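Local coordinates for 16L protein (Yaba-like disease virus, PDB 6TQP), which probably inhibits apoptosis of the infected host cell as a poxviral Bcl-2-like protein, by binding peptide segments of host pro-death proteins, at residues N45-K48 / E49-N53; Q85-E88 / S89-D93. All coordinates share one frame; numbering follows the deposited sequence.

Contact 1 (45-48 with 49-53) and contact 2 (85-88 with 89-93) are both local i to i+4 arrangements, each within one helix of the same chain. They lie on consecutive helices, 38-68 and 76-92, and do not touch: their centres are 21 Å apart and their nearest atoms about 12 Å. Helix 96-113 packs against both, receiving Asp50 and Cys51 of contact 1 and Ile86 and Leu90 of contact 2. The bound peptide lies against contact 2, where Gln85, Glu88, Ser89 and Asp93 meet its side chains, consistent with a wall of the BH3-binding groove. Contact 1 is instead packed among helices 12-27, 96-113 and 137-148 of the Bcl-2-like bundle.

Contact 1 (N45-K48 / E49-N53); sequences NLIK and EDCEN
Lys48 and Glu52, one helical turn apart, cross each other at a slant, and it is aliphatic carbon of the lysine that meets the carboxylate. Glu52 OE2 approaches Lys48 CE at 3.2 Å, whereas Lys48 NZ stays 4.4 Å from that same oxygen, beyond a salt bridge, where a weak attraction may remain. The lysine runs fully extended with CG anti to the backbone N (chi1 -176°), which carries its ammonium past the glutamate; Glu26 offers it a long, weak ion pair. On the buried face, the CG2 branch of Ile47 packs on Cys51 SG at 3.8 Å, beside Val19 and Tyr23 of helix 12-27. Further round the helix, a water lies 2.8 Å from Leu46 O and 3.0 Å from Asp50 OD1, bridging the carboxylate to a carbonyl that also accepts from Asp50 N. Asp50, though buried, has its charge met by a salt bridge from that OD1 to Lys147 of helix 137-148. Beneath these side chains run backbone bonds such as Cys51 N to Ile47 O, 2.8 Å. With Lys48, Glu49 and Glu52 on the more open side and Ile47 and Cys51 buried, the i to i+4 pattern is that of an amphipathic helix in a Bcl-2-like bundle.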
ATOM      1  N   ASN A  45      -3.173  -0.301 -13.646  1.00 36.13           N
ATOM      2  CA  ASN A  45      -4.588  -0.586 -13.864  1.00 31.84           C
ATOM      3  C   ASN A  45      -5.055  -1.766 -13.015  1.00 38.38           C
ATOM      4  O   ASN A  45      -6.171  -1.756 -12.488  1.00 41.96           O
ATOM      5  CB  ASN A  45      -4.855  -0.845 -15.351  1.00 33.43           C
ATOM      6  CG  ASN A  45      -4.668   0.409 -16.196  1.00 43.50           C
ATOM      7  OD1 ASN A  45      -4.746   1.522 -15.678  1.00 47.41           O
ATOM      8  ND2 ASN A  45      -4.424   0.235 -17.496  1.00 50.03           N
ATOM      9  N   LEU A  46      -4.208  -2.779 -12.846  1.00 34.62           N
ATOM     10  CA  LEU A  46      -4.600  -3.938 -12.049  1.00 35.19           C
ATOM     11  C   LEU A  46      -4.662  -3.585 -10.566  1.00 35.19           C
ATOM     12  O   LEU A  46      -5.625  -3.924  -9.867  1.00 39.10           O
ATOM     13  CB  LEU A  46      -3.623  -5.082 -12.286  1.00 35.88           C
ATOM     14  CG  LEU A  46      -3.619  -5.637 -13.715  1.00 40.17           C
ATOM     15  CD1 LEU A  46      -2.488  -6.639 -13.885  1.00 41.09           C
ATOM     16  CD2 LEU A  46      -4.960  -6.280 -14.073  1.00 47.55           C
ATOM     17  N   ILE A  47      -3.637  -2.900 -10.075  1.00 29.13           N
ATOM     18  CA  ILE A  47      -3.561  -2.571  -8.655  1.00 35.46           C
ATOM     19  C   ILE A  47      -4.654  -1.586  -8.274  1.00 38.25           C
ATOM     20  O   ILE A  47      -5.239  -1.665  -7.186  1.00 33.49           O
ATOM     21  CB  ILE A  47      -2.169  -2.007  -8.341  1.00 33.76           C
ATOM     22  CG1 ILE A  47      -1.145  -3.144  -8.309  1.00 41.48           C
ATOM     23  CG2 ILE A  47      -2.176  -1.206  -7.036  1.00 37.02           C
ATOM     24  CD1 ILE A  47       0.275  -2.672  -8.350  1.00 43.58           C
ATOM     25  N   LYS A  48      -4.922  -0.621  -9.150  1.00 31.38           N
ATOM     26  CA  LYS A  48      -5.938   0.381  -8.859  1.00 31.11           C
ATOM     27  C   LYS A  48      -7.291  -0.264  -8.600  1.00 38.57           C
ATOM     28  O   LYS A  48      -8.013   0.135  -7.678  1.00 36.67           O
ATOM     29  CB  LYS A  48      -6.025   1.370 -10.024  1.00 33.63           C
ATOM     30  CG  LYS A  48      -6.988   2.527  -9.821  1.00 48.17           C
ATOM     31  CD  LYS A  48      -6.932   3.492 -11.010  1.00 51.57           C
ATOM     32  CE  LYS A  48      -7.835   4.704 -10.790  1.00 94.90           C
ATOM     33  NZ  LYS A  48      -7.945   5.566 -11.999  1.00115.39           N
ATOM     34  N   GLU A  49      -7.664  -1.253  -9.414  1.00 44.49           N
ATOM     35  CA  GLU A  49      -8.953  -1.912  -9.225  1.00 47.38           C
ATOM     36  C   GLU A  49      -8.997  -2.658  -7.899  1.00 37.81           C
ATOM     37  O   GLU A  49      -9.983  -2.570  -7.156  1.00 36.49           O
ATOM     38  CB  GLU A  49      -9.230  -2.876 -10.375  1.00 72.88           C
ATOM     39  CG  GLU A  49      -9.475  -2.207 -11.705  1.00115.37           C
ATOM     40  CD  GLU A  49      -9.727  -3.214 -12.804  1.00116.77           C
ATOM     41  OE1 GLU A  49      -9.427  -4.410 -12.588  1.00 90.06           O
ATOM     42  OE2 GLU A  49     -10.227  -2.812 -13.876  1.00113.46           O
ATOM     43  N   ASP A  50      -7.957  -3.438  -7.604  1.00 39.41           N
ATOM     44  CA  ASP A  50      -7.927  -4.181  -6.349  1.00 40.70           C
ATOM     45  C   ASP A  50      -7.973  -3.241  -5.149  1.00 41.13           C
ATOM     46  O   ASP A  50      -8.733  -3.465  -4.200  1.00 43.62           O
ATOM     47  CB  ASP A  50      -6.680  -5.063  -6.281  1.00 37.21           C
ATOM     48  CG  ASP A  50      -6.695  -6.179  -7.308  1.00 43.10           C
ATOM     49  OD1 ASP A  50      -7.784  -6.514  -7.819  1.00 46.85           O
ATOM     50  OD2 ASP A  50      -5.611  -6.731  -7.593  1.00 44.22           O
ATOM     51  N   CYS A  51      -7.170  -2.174  -5.172  1.00 37.18           N
ATOM     52  CA  CYS A  51      -7.093  -1.299  -4.007  1.00 30.79           C
ATOM     53  C   CYS A  51      -8.358  -0.467  -3.832  1.00 36.82           C
ATOM     54  O   CYS A  51      -8.769  -0.209  -2.695  1.00 34.64           O
ATOM     55  CB  CYS A  51      -5.854  -0.413  -4.105  1.00 26.89           C
ATOM     56  SG  CYS A  51      -4.325  -1.389  -3.956  1.00 33.66           S
ATOM     57  N   GLU A  52      -9.010  -0.059  -4.929  1.00 35.92           N
ATOM     58  CA  GLU A  52     -10.292   0.623  -4.792  1.00 33.33           C
ATOM     59  C   GLU A  52     -11.358  -0.314  -4.231  1.00 38.76           C
ATOM     60  O   GLU A  52     -12.240   0.126  -3.487  1.00 36.01           O
ATOM     61  CB  GLU A  52     -10.729   1.211  -6.141  1.00 36.38           C
ATOM     62  CG  GLU A  52      -9.871   2.386  -6.567  1.00 56.45           C
ATOM     63  CD  GLU A  52     -10.244   2.937  -7.924  1.00 64.40           C
ATOM     64  OE1 GLU A  52     -11.053   2.300  -8.634  1.00 51.09           O
ATOM     65  OE2 GLU A  52      -9.722   4.014  -8.273  1.00 58.98           O
ATOM     66  N   ASN A  53     -11.274  -1.611  -4.531  1.00 33.12           N
ATOM     67  CA  ASN A  53     -12.253  -2.548  -3.990  1.00 36.36           C
ATOM     68  C   ASN A  53     -12.003  -2.804  -2.508  1.00 38.07           C
ATOM     69  O   ASN A  53     -12.953  -2.950  -1.727  1.00 40.16           O
ATOM     70  CB  ASN A  53     -12.219  -3.849  -4.787  1.00 48.92           C
ATOM     71  CG  ASN A  53     -12.961  -3.732  -6.108  1.00 74.64           C
ATOM     72  OD1 ASN A  53     -13.899  -2.943  -6.237  1.00 64.86           O
ATOM     73  ND2 ASN A  53     -12.544  -4.511  -7.094  1.00 91.27           N
TER
HETATM   74  O   HOH W   1      -7.276  -6.062 -10.754  1.00 57.35           O

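Contact 2 (Q85-E88 / S89-D93); sequences QIIE and SLEND
Different first torsions bring Glu88 and Asn92 alongside each other: Glu88 CG is anti to its backbone N (chi1 -179°), while Asn92 CG stands beside its N (chi1 -76°). The two side chains point the same way, their carboxylate and amide planes turned 72° apart, and Glu88 CG comes 4.0 Å from Asn92 ND2. A water joins the turn by donating to Glu88 O at 3.0 Å and to Asn92 OD1 at 2.7 Å. Glu88 O therefore accepts twice, from this water and from Asn92 N. One turn back, Ser89 OG lies 3.1 Å from Gln85 O, although its proton has another acceptor within range; the firm bond to that carbonyl is from Ser89 N, at 3.0 Å. Ile87 and Glu91 cross at an angle, the CG2 branch of Ile87 lying 3.9 Å from Glu91 OE2, which also makes a long, weak ion pair with Lys132. Past Asn92 the chain leaves helical geometry at Asp93, which salt-bridges Arg95. The bound peptide packs on Gln85, Glu88 and Ser89, and its backbone makes a weak hydrogen bond with Glu88 OE1, consistent with a wall of the canonical BH3-binding groove of Bcl-2 proteins. Ile86 and Leu90 meet the bundle at Ile102, Ile109 and Lys99 of helix 96-113 and at Ile129, Lys132 and Ile133 of helix 120-134.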
ATOM      1  N   GLN A  85       5.814   0.825  11.985  1.00 30.66           N
ATOM      2  CA  GLN A  85       4.731  -0.105  12.304  1.00 32.50           C
ATOM      3  C   GLN A  85       4.215  -0.795  11.045  1.00 33.80           C
ATOM      4  O   GLN A  85       3.944  -2.002  11.058  1.00 28.73           O
ATOM      5  CB  GLN A  85       3.596   0.623  13.030  1.00 39.66           C
ATOM      6  CG  GLN A  85       3.963   1.046  14.451  1.00 63.54           C
ATOM      7  CD  GLN A  85       2.852   1.800  15.156  1.00 67.73           C
ATOM      8  OE1 GLN A  85       2.115   1.225  15.959  1.00 54.41           O
ATOM      9  NE2 GLN A  85       2.729   3.094  14.870  1.00 74.77           N
ATOM     10  N   ILE A  86       4.100  -0.059   9.936  1.00 30.92           N
ATOM     11  CA  ILE A  86       3.614  -0.680   8.708  1.00 27.53           C
ATOM     12  C   ILE A  86       4.657  -1.660   8.175  1.00 28.63           C
ATOM     13  O   ILE A  86       4.342  -2.801   7.802  1.00 29.79           O
ATOM     14  CB  ILE A  86       3.240   0.405   7.675  1.00 27.30           C
ATOM     15  CG1 ILE A  86       2.046   1.221   8.182  1.00 32.58           C
ATOM     16  CG2 ILE A  86       2.899  -0.223   6.344  1.00 35.15           C
ATOM     17  CD1 ILE A  86       1.689   2.451   7.315  1.00 35.77           C
ATOM     18  N   ILE A  87       5.924  -1.243   8.153  1.00 27.44           N
ATOM     19  CA  ILE A  87       6.994  -2.146   7.736  1.00 27.98           C
ATOM     20  C   ILE A  87       6.986  -3.413   8.586  1.00 35.51           C
ATOM     21  O   ILE A  87       7.117  -4.527   8.067  1.00 34.60           O
ATOM     22  CB  ILE A  87       8.357  -1.425   7.804  1.00 44.29           C
ATOM     23  CG1 ILE A  87       8.366  -0.242   6.823  1.00 73.05           C
ATOM     24  CG2 ILE A  87       9.503  -2.419   7.589  1.00 45.18           C
ATOM     25  CD1 ILE A  87       9.671  -0.016   6.094  1.00153.13           C
ATOM     26  N   GLU A  88       6.850  -3.265   9.903  1.00 33.23           N
ATOM     27  CA  GLU A  88       6.846  -4.437  10.779  1.00 32.06           C
ATOM     28  C   GLU A  88       5.692  -5.379  10.434  1.00 37.16           C
ATOM     29  O   GLU A  88       5.871  -6.601  10.356  1.00 36.71           O
ATOM     30  CB  GLU A  88       6.770  -3.986  12.235  1.00 42.46           C
ATOM     31  CG  GLU A  88       6.794  -5.122  13.211  1.00 52.66           C
ATOM     32  CD  GLU A  88       6.900  -4.651  14.639  1.00 92.16           C
ATOM     33  OE1 GLU A  88       7.630  -3.669  14.904  1.00113.10           O
ATOM     34  OE2 GLU A  88       6.246  -5.271  15.495  1.00 96.55           O
ATOM     35  N   SER A  89       4.500  -4.828  10.210  1.00 29.86           N
ATOM     36  CA  SER A  89       3.354  -5.672   9.894  1.00 34.98           C
ATOM     37  C   SER A  89       3.559  -6.404   8.581  1.00 35.30           C
ATOM     38  O   SER A  89       3.115  -7.549   8.424  1.00 34.10           O
ATOM     39  CB  SER A  89       2.088  -4.829   9.845  1.00 39.85           C
ATOM     40  OG  SER A  89       1.799  -4.306  11.129  1.00 45.26           O
ATOM     41  N   LEU A  90       4.258  -5.773   7.644  1.00 29.69           N
ATOM     42  CA  LEU A  90       4.526  -6.396   6.354  1.00 30.62           C
ATOM     43  C   LEU A  90       5.562  -7.501   6.477  1.00 36.55           C
ATOM     44  O   LEU A  90       5.439  -8.548   5.832  1.00 39.52           O
ATOM     45  CB  LEU A  90       4.994  -5.336   5.363  1.00 36.37           C
ATOM     46  CG  LEU A  90       5.288  -5.789   3.935  1.00 53.79           C
ATOM     47  CD1 LEU A  90       4.161  -6.660   3.379  1.00 51.03           C
ATOM     48  CD2 LEU A  90       5.505  -4.562   3.061  1.00 73.03           C
ATOM     49  N   GLU A  91       6.605  -7.280   7.276  1.00 29.77           N
ATOM     50  CA  GLU A  91       7.544  -8.363   7.545  1.00 32.29           C
ATOM     51  C   GLU A  91       6.861  -9.516   8.273  1.00 33.15           C
ATOM     52  O   GLU A  91       7.210 -10.684   8.052  1.00 38.32           O
ATOM     53  CB  GLU A  91       8.734  -7.840   8.351  1.00 52.40           C
ATOM     54  CG  GLU A  91       9.639  -6.922   7.550  1.00105.72           C
ATOM     55  CD  GLU A  91      10.724  -6.283   8.391  1.00112.77           C
ATOM     56  OE1 GLU A  91      10.676  -6.411   9.636  1.00 80.48           O
ATOM     57  OE2 GLU A  91      11.625  -5.647   7.801  1.00 91.86           O
ATOM     58  N   ASN A  92       5.883  -9.214   9.130  1.00 32.16           N
ATOM     59  CA  ASN A  92       5.170 -10.267   9.848  1.00 38.27           C
ATOM     60  C   ASN A  92       4.274 -11.094   8.942  1.00 37.00           C
ATOM     61  O   ASN A  92       4.018 -12.267   9.239  1.00 45.41           O
ATOM     62  CB  ASN A  92       4.319  -9.676  10.967  1.00 38.51           C
ATOM     63  CG  ASN A  92       5.140  -9.262  12.165  1.00 51.54           C
ATOM     64  OD1 ASN A  92       6.299  -9.656  12.304  1.00 49.92           O
ATOM     65  ND2 ASN A  92       4.540  -8.475  13.050  1.00 57.06           N
ATOM     66  N   ASP A  93       3.763 -10.502   7.859  1.00 34.70           N
ATOM     67  CA  ASP A  93       2.811 -11.203   6.995  1.00 27.34           C
ATOM     68  C   ASP A  93       3.041 -10.721   5.556  1.00 34.09           C
ATOM     69  O   ASP A  93       2.356  -9.821   5.072  1.00 29.55           O
ATOM     70  CB  ASP A  93       1.382 -10.959   7.455  1.00 29.58           C
ATOM     71  CG  ASP A  93       0.391 -11.862   6.778  1.00 35.07           C
ATOM     72  OD1 ASP A  93       0.812 -12.659   5.914  1.00 34.46           O
ATOM     73  OD2 ASP A  93      -0.810 -11.765   7.100  1.00 31.36           O
TER
HETATM   74  O   HOH W   2       8.218  -7.900  11.686  1.00 54.49           O